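Local coordinates for 2-oxoglutarate (2OG) and Fe(II)-dependent oxygenase superfamily protein (Arabidopsis thaliana, PDB 6KWA), which probably catalyses the irreversible 2-oxoglutarate- and iron-dependent oxidation of the plant hormone indole-3-acetic acid to inactive 2-oxoindole-3-acetic acid, at residues I32-S37 and N205-N210; V60-V65 and C99-A104; Y87-P92 and S147-N152; H93-F98 and E110-Y115. One frame throughout, in Å; residues are numbered along the deposited sequence.

In the fold
From the N terminus, strand 28-32 runs out into 32-37, which meets 205-210 in contact 1; this closes a loop of 167 residues that holds the other three contacts. Contact 2 joins the loop after helix 56-59 to the end of helix 92-101, closing 33 residues. Contact 3 sets the turn after strand 81-87 on strand 147-155 and closes 54; contact 4, nested inside it, closes 11 and packs helix 92-101 on helix 106-133. Contact 2 crosses contacts 3 and 4 along the chain and touches both, and contacts 3 and 4 touch each other. Contacts 1 and 3 reach the same large sheet, while contacts 2 and 4 share helix 92-101 beside it.

Contact 1: I32-S37 and N205-N210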
# COMPACT_ATOMS: atom_id res chain seq x y z
N ILE A 32 -14.46 -1.50 0.00
CA ILE A 32 -15.31 -2.00 1.09
C ILE A 32 -15.71 -3.42 0.74
O ILE A 32 -15.58 -3.84 -0.42
CB ILE A 32 -16.58 -1.16 1.27
CG1 ILE A 32 -17.33 -1.07 -0.06
CG2 ILE A 32 -16.24 0.22 1.81
CD1 ILE A 32 -18.68 -0.37 0.03
N ASN A 33 -16.18 -4.15 1.75
CA ASN A 33 -16.48 -5.57 1.62
C ASN A 33 -15.32 -6.31 0.98
O ASN A 33 -15.50 -7.16 0.11
CB ASN A 33 -17.77 -5.77 0.82
CG ASN A 33 -18.93 -4.95 1.37
OD1 ASN A 33 -18.96 -4.60 2.56
ND2 ASN A 33 -19.88 -4.60 0.50
N HIS A 34 -14.13 -5.97 1.44
CA HIS A 34 -12.87 -6.46 0.90
C HIS A 34 -12.51 -7.90 1.24
O HIS A 34 -11.47 -8.39 0.81
CB HIS A 34 -11.75 -5.52 1.32
CG HIS A 34 -11.87 -5.04 2.73
ND1 HIS A 34 -11.75 -5.89 3.81
CD2 HIS A 34 -12.08 -3.81 3.24
CE1 HIS A 34 -11.90 -5.20 4.92
NE2 HIS A 34 -12.09 -3.93 4.61
N GLY A 35 -13.29 -8.52 2.12
CA GLY A 35 -13.01 -9.88 2.53
C GLY A 35 -11.95 -10.10 3.60
O GLY A 35 -11.69 -11.22 3.98
N VAL A 36 -11.34 -9.04 4.11
CA VAL A 36 -10.36 -9.20 5.18
C VAL A 36 -11.00 -9.06 6.56
O VAL A 36 -11.76 -8.11 6.79
CB VAL A 36 -9.22 -8.16 5.07
CG1 VAL A 36 -8.17 -8.42 6.13
CG2 VAL A 36 -8.60 -8.21 3.67
N SER A 37 -10.73 -10.02 7.44
CA SER A 37 -11.31 -10.01 8.79
C SER A 37 -11.07 -8.67 9.51
O SER A 37 -9.93 -8.22 9.64
CB SER A 37 -10.73 -11.15 9.63
OG SER A 37 -10.85 -10.85 11.01
N ASN A 205 -13.20 0.16 8.84
CA ASN A 205 -13.19 -1.11 8.07
C ASN A 205 -13.04 -1.00 6.56
O ASN A 205 -13.50 -1.89 5.83
CB ASN A 205 -14.47 -1.90 8.32
CG ASN A 205 -14.92 -1.89 9.76
OD1 ASN A 205 -14.10 -2.00 10.69
ND2 ASN A 205 -16.22 -1.78 9.96
N THR A 206 -12.29 -0.03 6.07
CA THR A 206 -12.10 0.06 4.62
C THR A 206 -10.60 0.08 4.44
O THR A 206 -9.85 0.32 5.40
CB THR A 206 -12.72 1.33 4.01
OG1 THR A 206 -12.01 2.49 4.45
CG2 THR A 206 -14.19 1.44 4.39
N LEU A 207 -10.17 -0.21 3.22
CA LEU A 207 -8.75 -0.13 2.86
C LEU A 207 -8.60 0.87 1.69
O LEU A 207 -9.50 1.01 0.87
CB LEU A 207 -8.22 -1.52 2.49
CG LEU A 207 -8.25 -2.54 3.63
CD1 LEU A 207 -8.11 -3.96 3.14
CD2 LEU A 207 -7.15 -2.25 4.66
N ALA A 208 -7.46 1.57 1.63
CA ALA A 208 -7.18 2.51 0.55
C ALA A 208 -6.24 1.85 -0.45
O ALA A 208 -5.19 1.32 -0.09
CB ALA A 208 -6.57 3.78 1.11
N ILE A 209 -6.61 1.88 -1.72
CA ILE A 209 -5.77 1.28 -2.74
C ILE A 209 -5.20 2.39 -3.55
O ILE A 209 -5.92 3.32 -3.88
CB ILE A 209 -6.56 0.34 -3.68
CG1 ILE A 209 -7.51 -0.54 -2.88
CG2 ILE A 209 -5.61 -0.48 -4.53
CD1 ILE A 209 -6.83 -1.46 -1.95
N ASN A 210 -3.94 2.31 -3.90
CA ASN A 210 -3.45 3.26 -4.87
C ASN A 210 -2.46 2.57 -5.76
O ASN A 210 -1.88 1.55 -5.40
CB ASN A 210 -2.80 4.47 -4.20
CG ASN A 210 -1.48 4.14 -3.62
OD1 ASN A 210 -1.39 3.74 -2.47
ND2 ASN A 210 -0.43 4.21 -4.44
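His-34 reaches across to the backbone of Asn-205 and takes its carbonyl as a hydrogen-bond acceptor, with NE2 2.8 Å from Asn-205 O. The bond is bent, its N-H...O angle being 142°, and the nitrogen stands above the carbonyl plane, while the oxygen is tilted somewhat from the plane of the imidazole. The other ring nitrogen faces its own loop: Val-36 N donates to His-34 ND1 at 3.2 Å, lying practically in the ring plane. The histidine CG sits between the backbone N and the carbonyl carbon (chi1 41°), which carries it toward the other segment, and chi2 together with the two bonds sets the turn of the ring.

One face of the imidazole receives Leu-207, whose CD1 stands 4.0 Å from the ring centroid, close to the ring normal, in a CH-pi contact. The two side chains cross at about a right angle. Val-36 adds CG2 beside the same methyl, 4.3 Å from Leu-207 CD1, and Met-41 of helix 38-51 packs against all three side chains. Farther out, Ile-32 and Thr-206 lie side by side, and their methyls touch, CG2 to CG2, at 3.5 Å. Thr-206 turns its hydroxyl to Leu-203 O instead.

The contact thus fastens the loop after strand 28-32 to the lead-in and first residue, Leu-207, of strand 207-211, its neighbour in the large sheet of the double-stranded beta-helix fold. With ND1 accepting from a backbone N-H and NE2 donating, the chemistry implies that this buried histidine is probably neutral, with its proton on NE2.

Contact 2: V60-V65 and C99-A104; sequences VRNTDV and CDQLEA
Arg-61 and Gln-101 pass each other where a loop following helix 56-59 meets the C-terminal end of helix 92-101, which closes in a Schellman motif with Glu-103 at positive phi. The guanidinium of Arg-61 lies with one face over the carbonyl oxygen of Gln-101, although the angles are too poor for a hydrogen bond. Arg-61, bent at chi3, makes a salt bridge from NH2 to Glu-103 OE2 at 3.0 Å. The two side chains cross at about a right angle, with the guanidinium and carboxylate planes 67° apart, and the nitrogen meets the oxygen from above the carboxylate plane.

Gln-101 runs the other way, extended beyond CG, and lays its amide against Arg-61 O, with Gln-101 CD 3.2 Å from that oxygen but NE2 badly angled to bond to it. OE1 accepts from Asn-62 ND2, the two amide planes 69° apart, and Gln-101 NE2 lies 3.6 Å from Thr-63 CG2. An alanine here would probably leave Asn-62 ND2 with Gly-85 O but without Gln-101 OE1, and open a gap beside Arg-61 O and the Thr-63 methyl. Asn-62 CB rests on Leu-102 CD2 at 4.0 Å.

Asn-62 is the centre of an inverse gamma turn, and its ND2 also donates to Gly-85 O of strand 81-87. The bond to Gln-101 is long but almost straight: Asn-62 ND2 to Gln-101 OE1 is 3.3 Å, with an N-H...O angle of 176°.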
# COMPACT_ATOMS: atom_id res chain seq x y z
N VAL A 60 16.36 -2.06 15.52
CA VAL A 60 17.46 -1.89 14.56
C VAL A 60 17.87 -3.23 13.95
O VAL A 60 18.55 -3.27 12.91
CB VAL A 60 18.70 -1.21 15.21
CG1 VAL A 60 19.78 -0.89 14.17
CG2 VAL A 60 18.29 0.10 15.89
N ARG A 61 17.43 -4.32 14.58
CA ARG A 61 17.65 -5.68 14.07
C ARG A 61 16.77 -5.98 12.83
O ARG A 61 17.02 -6.95 12.10
CB ARG A 61 17.38 -6.69 15.19
CG ARG A 61 18.50 -6.80 16.22
CD ARG A 61 18.06 -7.48 17.55
NE ARG A 61 17.22 -8.67 17.40
CZ ARG A 61 16.71 -9.34 18.44
NH1 ARG A 61 15.96 -10.42 18.24
NH2 ARG A 61 16.98 -8.95 19.69
N ASN A 62 15.76 -5.15 12.59
CA ASN A 62 14.95 -5.24 11.37
C ASN A 62 15.78 -4.71 10.21
O ASN A 62 15.70 -3.55 9.84
CB ASN A 62 13.63 -4.47 11.53
CG ASN A 62 12.74 -4.51 10.27
OD1 ASN A 62 12.18 -3.49 9.88
ND2 ASN A 62 12.58 -5.69 9.67
N THR A 63 16.57 -5.59 9.62
CA THR A 63 17.56 -5.17 8.65
C THR A 63 17.00 -5.17 7.24
O THR A 63 16.06 -5.90 6.94
CB THR A 63 18.81 -6.09 8.71
OG1 THR A 63 19.74 -5.69 7.70
CG2 THR A 63 18.42 -7.51 8.46
N ASP A 64 17.56 -4.34 6.39
CA ASP A 64 17.16 -4.26 5.00
C ASP A 64 17.40 -5.59 4.28
O ASP A 64 18.28 -6.37 4.66
CB ASP A 64 17.90 -3.13 4.29
CG ASP A 64 17.33 -1.78 4.64
OD1 ASP A 64 16.43 -1.72 5.50
OD2 ASP A 64 17.77 -0.77 4.06
N VAL A 65 16.57 -5.86 3.27
CA VAL A 65 16.79 -6.95 2.33
C VAL A 65 16.85 -6.28 0.95
O VAL A 65 17.85 -6.37 0.26
CB VAL A 65 15.71 -8.04 2.42
CG1 VAL A 65 15.96 -9.15 1.39
CG2 VAL A 65 15.72 -8.64 3.84
N CYS A 99 9.40 -11.64 12.49
CA CYS A 99 8.89 -11.88 13.84
C CYS A 99 10.01 -12.30 14.81
O CYS A 99 10.00 -11.90 15.98
CB CYS A 99 7.78 -12.92 13.80
SG CYS A 99 6.26 -12.26 13.06
N ASP A 100 10.97 -13.07 14.32
CA ASP A 100 12.15 -13.40 15.11
C ASP A 100 12.87 -12.12 15.52
O ASP A 100 13.11 -11.92 16.71
CB ASP A 100 13.09 -14.33 14.34
CG ASP A 100 12.45 -15.68 14.03
OD1 ASP A 100 11.40 -16.00 14.64
OD2 ASP A 100 13.00 -16.44 13.19
N GLN A 101 13.17 -11.26 14.53
CA GLN A 101 13.89 -10.00 14.74
C GLN A 101 13.22 -9.08 15.77
O GLN A 101 13.91 -8.42 16.55
CB GLN A 101 14.06 -9.22 13.40
CG GLN A 101 15.02 -9.86 12.38
CD GLN A 101 15.04 -9.16 11.01
OE1 GLN A 101 14.17 -8.35 10.70
NE2 GLN A 101 16.02 -9.48 10.20
N LEU A 102 11.90 -9.01 15.75
CA LEU A 102 11.19 -8.06 16.61
C LEU A 102 10.69 -8.68 17.90
O LEU A 102 9.97 -8.02 18.68
CB LEU A 102 10.01 -7.45 15.85
CG LEU A 102 10.27 -6.21 15.02
CD1 LEU A 102 10.82 -5.07 15.86
CD2 LEU A 102 11.21 -6.55 13.90
N GLU A 103 11.06 -9.95 18.10
CA GLU A 103 10.66 -10.71 19.28
C GLU A 103 9.16 -10.64 19.41
O GLU A 103 8.61 -10.24 20.44
CB GLU A 103 11.33 -10.20 20.54
CG GLU A 103 12.83 -10.23 20.41
CD GLU A 103 13.54 -9.57 21.58
OE1 GLU A 103 12.87 -8.92 22.41
OE2 GLU A 103 14.79 -9.69 21.63
N ALA A 104 8.50 -10.99 18.32
CA ALA A 104 7.06 -11.05 18.34
C ALA A 104 6.66 -12.16 19.30
O ALA A 104 7.29 -13.22 19.36
CB ALA A 104 6.50 -11.31 16.94

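Contact 3: Y87-P92 and S147-N152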
# COMPACT_ATOMS: atom_id res chain seq x y z
N TYR A 87 10.51 -7.59 3.37
CA TYR A 87 10.45 -7.88 1.97
C TYR A 87 9.94 -9.31 1.74
O TYR A 87 10.22 -10.22 2.54
CB TYR A 87 11.84 -7.67 1.38
CG TYR A 87 11.97 -8.08 -0.05
CD1 TYR A 87 11.61 -7.22 -1.06
CD2 TYR A 87 12.45 -9.34 -0.40
CE1 TYR A 87 11.72 -7.58 -2.38
CE2 TYR A 87 12.56 -9.72 -1.72
CZ TYR A 87 12.20 -8.83 -2.71
OH TYR A 87 12.31 -9.20 -4.03
N ASP A 88 9.23 -9.50 0.64
CA ASP A 88 8.71 -10.81 0.24
C ASP A 88 7.69 -11.29 1.25
O ASP A 88 7.81 -12.38 1.80
CB ASP A 88 9.85 -11.81 0.07
CG ASP A 88 9.44 -13.06 -0.70
OD1 ASP A 88 8.51 -13.00 -1.51
OD2 ASP A 88 10.09 -14.10 -0.51
N MET A 89 6.65 -10.49 1.46
CA MET A 89 5.69 -10.77 2.53
C MET A 89 4.82 -11.96 2.19
O MET A 89 4.10 -12.48 3.05
CB MET A 89 4.85 -9.52 2.83
CG MET A 89 3.70 -9.24 1.90
SD MET A 89 2.82 -7.72 2.37
CE MET A 89 1.80 -8.35 3.70
N ALA A 90 4.92 -12.43 0.95
CA ALA A 90 4.21 -13.64 0.54
C ALA A 90 4.94 -14.89 1.02
O ALA A 90 4.36 -15.96 1.09
CB ALA A 90 4.02 -13.68 -0.99
N SER A 91 6.23 -14.75 1.33
CA SER A 91 7.01 -15.85 1.90
C SER A 91 6.84 -15.96 3.42
O SER A 91 7.22 -15.05 4.16
CB SER A 91 8.49 -15.67 1.55
OG SER A 91 9.30 -16.41 2.44
N PRO A 92 6.29 -17.09 3.91
CA PRO A 92 6.18 -17.28 5.37
C PRO A 92 7.52 -17.25 6.10
O PRO A 92 7.56 -16.87 7.26
CB PRO A 92 5.50 -18.65 5.49
CG PRO A 92 4.67 -18.74 4.22
CD PRO A 92 5.53 -18.10 3.15
N SER A 147 5.97 -9.06 -2.84
CA SER A 147 5.32 -7.99 -2.11
C SER A 147 6.18 -7.58 -0.93
O SER A 147 7.11 -8.28 -0.55
CB SER A 147 3.93 -8.38 -1.65
OG SER A 147 3.10 -8.59 -2.76
N GLN A 148 5.89 -6.40 -0.40
CA GLN A 148 6.63 -5.80 0.69
C GLN A 148 5.67 -5.26 1.74
O GLN A 148 4.65 -4.64 1.42
CB GLN A 148 7.53 -4.67 0.18
CG GLN A 148 8.30 -3.89 1.24
CD GLN A 148 9.25 -2.89 0.60
OE1 GLN A 148 9.48 -2.94 -0.60
NE2 GLN A 148 9.74 -1.93 1.38
N PHE A 149 5.98 -5.55 2.99
CA PHE A 149 5.19 -5.13 4.12
C PHE A 149 5.88 -3.95 4.80
O PHE A 149 7.10 -3.98 4.98
CB PHE A 149 5.02 -6.33 5.02
CG PHE A 149 4.16 -6.11 6.21
CD1 PHE A 149 2.78 -5.98 6.08
CD2 PHE A 149 4.72 -6.14 7.48
CE1 PHE A 149 1.99 -5.84 7.21
CE2 PHE A 149 3.94 -5.99 8.62
CZ PHE A 149 2.56 -5.83 8.48
N ARG A 150 5.14 -2.90 5.14
CA ARG A 150 5.74 -1.79 5.88
C ARG A 150 4.75 -1.23 6.87
O ARG A 150 3.61 -0.90 6.51
CB ARG A 150 6.20 -0.68 4.92
CG ARG A 150 7.18 0.31 5.56
CD ARG A 150 8.18 0.89 4.55
NE ARG A 150 9.21 1.72 5.18
CZ ARG A 150 10.28 1.23 5.80
NH1 ARG A 150 10.45 -0.07 5.90
NH2 ARG A 150 11.19 2.03 6.35
N ILE A 151 5.17 -1.07 8.12
CA ILE A 151 4.28 -0.48 9.12
C ILE A 151 4.90 0.82 9.55
O ILE A 151 6.13 0.95 9.68
CB ILE A 151 4.05 -1.40 10.32
CG1 ILE A 151 5.36 -1.74 11.02
CG2 ILE A 151 3.36 -2.69 9.86
CD1 ILE A 151 5.19 -2.73 12.18
N ASN A 152 4.05 1.80 9.79
CA ASN A 152 4.51 3.15 9.95
C ASN A 152 3.99 3.75 11.24
O ASN A 152 2.87 3.45 11.63
CB ASN A 152 4.02 3.98 8.75
CG ASN A 152 4.30 3.28 7.41
OD1 ASN A 152 5.44 3.19 6.97
ND2 ASN A 152 3.24 2.78 6.77
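Ser-147 O is gripped by two successive backbone N-H groups of the other segment. The sounder bond comes from Met-89 N, 3.0 Å from Ser-147 O, with an N-H...O angle of 154° and the nitrogen above the carbonyl plane; the one from Asp-88 N is strongly bent and weak. Here the edge strand 81-87 of the large double-stranded beta-helix sheet leaves its neighbour 147-155. Tyr-87 and Gln-148 are still an antiparallel, non-hydrogen-bonded pair, with side chains on the same face of the sheet, and then a type I turn from Asp-88 to Ser-91 swings the chain toward helix 92-101. Ser-91 OG caps that helix at Ala-94 N.

Met-89 fills the angle between turn and strand. Its CG lies between the backbone N and the carbonyl carbon (chi1 80°), and that placement lets it lean on Ser-147 CB at 3.7 Å. The sulfur continues past Gln-148 O to within 3.7 Å of Phe-149 CB, and the chain bends at chi3, so that the methyl turns in toward the ring. The two side chains cross at about a right angle in an oblique Met-aromatic contact. An alanine at Met-89 would probably open a gap between Ser-147 CB and Phe-149 and leave the phenyl ring freer to turn.

Ala-116 of helix 106-133 and Ser-243 of strand 237-245 also touch Met-89, while Met-112 and Tyr-115 pack on Phe-149. Farther along strand 147-155 comes Asn-152, which binds 2-oxoglutarate, absent from this model. The tightest touch between the side chains is Met-89 CE against Phe-149 CD1, at 3.5 Å.

Contact 4: H93-F98 and E110-Y115; sequences HAVNTF and EIMVKY
Val-95 and Met-112 meet where helices 92-101 and 106-133 run past each other nearly antiparallel, their local axes 9.9 Å apart at an angle of 150°. The closer-packed part is apolar. Val-95 CG1, anti to its backbone N (chi1 -177°), points across to the second helix and touches two residues at once: CG of Met-112 at 3.9 Å and CG2 of Val-113 at 4.0 Å. On the inner side Phe-98 approaches the sulfur of Met-112, with CE2 4.0 Å from SD; the two side chains cross at about a right angle, and the sulfur lies obliquely to the ring in a Met-aromatic contact. Bends at chi2 and chi3 fold the methionine back on itself. Leu-86 of strand 81-87 packs against Val-95 and Phe-98, while Met-44 and Leu-51 of helix 38-51 pack on Met-112.

The outer side is looser. There Asn-96 only brushes Val-113, its OD1 4.5 Å from CG2, and that oxygen finds its partner in Arg-109 NH1, just before the second segment. Asn-96 and Val-113 are both partly exposed, in contrast to the buried trio of Val-95, Phe-98 and Met-112.

Between 93-98 and 110-115 the contact is therefore van der Waals, with Asn-96 to Arg-109 a polar tie of the helix pair. The arrangement is a near-antiparallel helical hairpin laid against the large sheet, consistent with the helical support of the double-stranded beta-helix core in 2-oxoglutarate-dependent oxygenases.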
# COMPACT_ATOMS: atom_id res chain seq x y z
N HIS A 93 8.60 -17.60 5.41
CA HIS A 93 9.91 -17.52 6.03
C HIS A 93 10.28 -16.05 6.30
O HIS A 93 10.78 -15.71 7.38
CB HIS A 93 10.96 -18.19 5.15
CG HIS A 93 12.35 -18.09 5.69
ND1 HIS A 93 12.75 -18.71 6.86
CD2 HIS A 93 13.46 -17.48 5.20
CE1 HIS A 93 14.03 -18.47 7.08
NE2 HIS A 93 14.49 -17.72 6.08
N ALA A 94 10.01 -15.18 5.33
CA ALA A 94 10.30 -13.76 5.50
C ALA A 94 9.47 -13.20 6.66
O ALA A 94 9.97 -12.43 7.47
CB ALA A 94 10.02 -12.99 4.21
N VAL A 95 8.21 -13.59 6.73
CA VAL A 95 7.34 -13.12 7.79
C VAL A 95 7.85 -13.62 9.15
O VAL A 95 7.90 -12.85 10.12
CB VAL A 95 5.89 -13.57 7.53
CG1 VAL A 95 4.97 -13.02 8.60
CG2 VAL A 95 5.46 -13.09 6.16
N ASN A 96 8.27 -14.88 9.24
CA ASN A 96 8.81 -15.38 10.51
C ASN A 96 10.16 -14.76 10.90
O ASN A 96 10.43 -14.52 12.07
CB ASN A 96 8.94 -16.90 10.47
CG ASN A 96 7.65 -17.58 10.79
OD1 ASN A 96 6.96 -17.19 11.74
ND2 ASN A 96 7.29 -18.58 10.00
N THR A 97 10.99 -14.52 9.91
CA THR A 97 12.26 -13.86 10.15
C THR A 97 12.06 -12.51 10.80
O THR A 97 12.74 -12.17 11.77
CB THR A 97 13.01 -13.69 8.85
OG1 THR A 97 13.29 -15.00 8.33
CG2 THR A 97 14.30 -12.88 9.05
N PHE A 98 11.11 -11.75 10.26
CA PHE A 98 10.72 -10.47 10.79
C PHE A 98 10.23 -10.63 12.24
O PHE A 98 10.60 -9.87 13.13
CB PHE A 98 9.64 -9.87 9.90
CG PHE A 98 9.11 -8.55 10.37
CD1 PHE A 98 9.77 -7.37 10.06
CD2 PHE A 98 7.92 -8.48 11.09
CE1 PHE A 98 9.27 -6.15 10.49
CE2 PHE A 98 7.43 -7.26 11.52
CZ PHE A 98 8.10 -6.09 11.21
N GLU A 110 1.29 -15.04 14.88
CA GLU A 110 0.20 -15.65 14.15
C GLU A 110 -0.69 -14.59 13.47
O GLU A 110 -1.21 -14.81 12.37
CB GLU A 110 -0.63 -16.51 15.09
CG GLU A 110 -0.23 -17.98 15.06
CD GLU A 110 -1.27 -18.87 15.72
OE1 GLU A 110 -2.22 -18.32 16.33
OE2 GLU A 110 -1.15 -20.12 15.63
N ILE A 111 -0.85 -13.45 14.14
CA ILE A 111 -1.58 -12.32 13.59
C ILE A 111 -0.92 -11.83 12.30
O ILE A 111 -1.59 -11.56 11.30
CB ILE A 111 -1.67 -11.18 14.61
CG1 ILE A 111 -2.56 -11.64 15.78
CG2 ILE A 111 -2.20 -9.90 13.95
CD1 ILE A 111 -2.53 -10.72 16.97
N MET A 112 0.40 -11.73 12.33
CA MET A 112 1.18 -11.25 11.23
C MET A 112 1.07 -12.21 10.04
O MET A 112 0.93 -11.80 8.88
CB MET A 112 2.64 -11.12 11.66
CG MET A 112 3.46 -10.19 10.83
SD MET A 112 3.62 -8.61 11.66
CE MET A 112 4.00 -9.15 13.32
N VAL A 113 1.15 -13.49 10.33
CA VAL A 113 1.13 -14.52 9.31
C VAL A 113 -0.22 -14.53 8.59
O VAL A 113 -0.27 -14.65 7.36
CB VAL A 113 1.45 -15.91 9.93
CG1 VAL A 113 1.05 -17.08 9.00
CG2 VAL A 113 2.92 -15.96 10.29
N LYS A 114 -1.29 -14.37 9.36
CA LYS A 114 -2.63 -14.39 8.81
C LYS A 114 -2.97 -13.04 8.11
O LYS A 114 -3.73 -13.02 7.14
CB LYS A 114 -3.63 -14.73 9.92
CG LYS A 114 -3.53 -16.19 10.41
CD LYS A 114 -3.14 -17.16 9.26
CE LYS A 114 -2.55 -18.51 9.79
NZ LYS A 114 -2.47 -19.60 8.76
N TYR A 115 -2.47 -11.93 8.64
CA TYR A 115 -2.61 -10.63 7.98
C TYR A 115 -1.89 -10.60 6.63
O TYR A 115 -2.45 -10.16 5.63
CB TYR A 115 -2.06 -9.51 8.85
CG TYR A 115 -2.38 -8.14 8.34
CD1 TYR A 115 -3.55 -7.50 8.73
CD2 TYR A 115 -1.53 -7.46 7.47
CE1 TYR A 115 -3.85 -6.21 8.27
CE2 TYR A 115 -1.82 -6.20 7.01
CZ TYR A 115 -2.98 -5.58 7.41
OH TYR A 115 -3.27 -4.32 6.96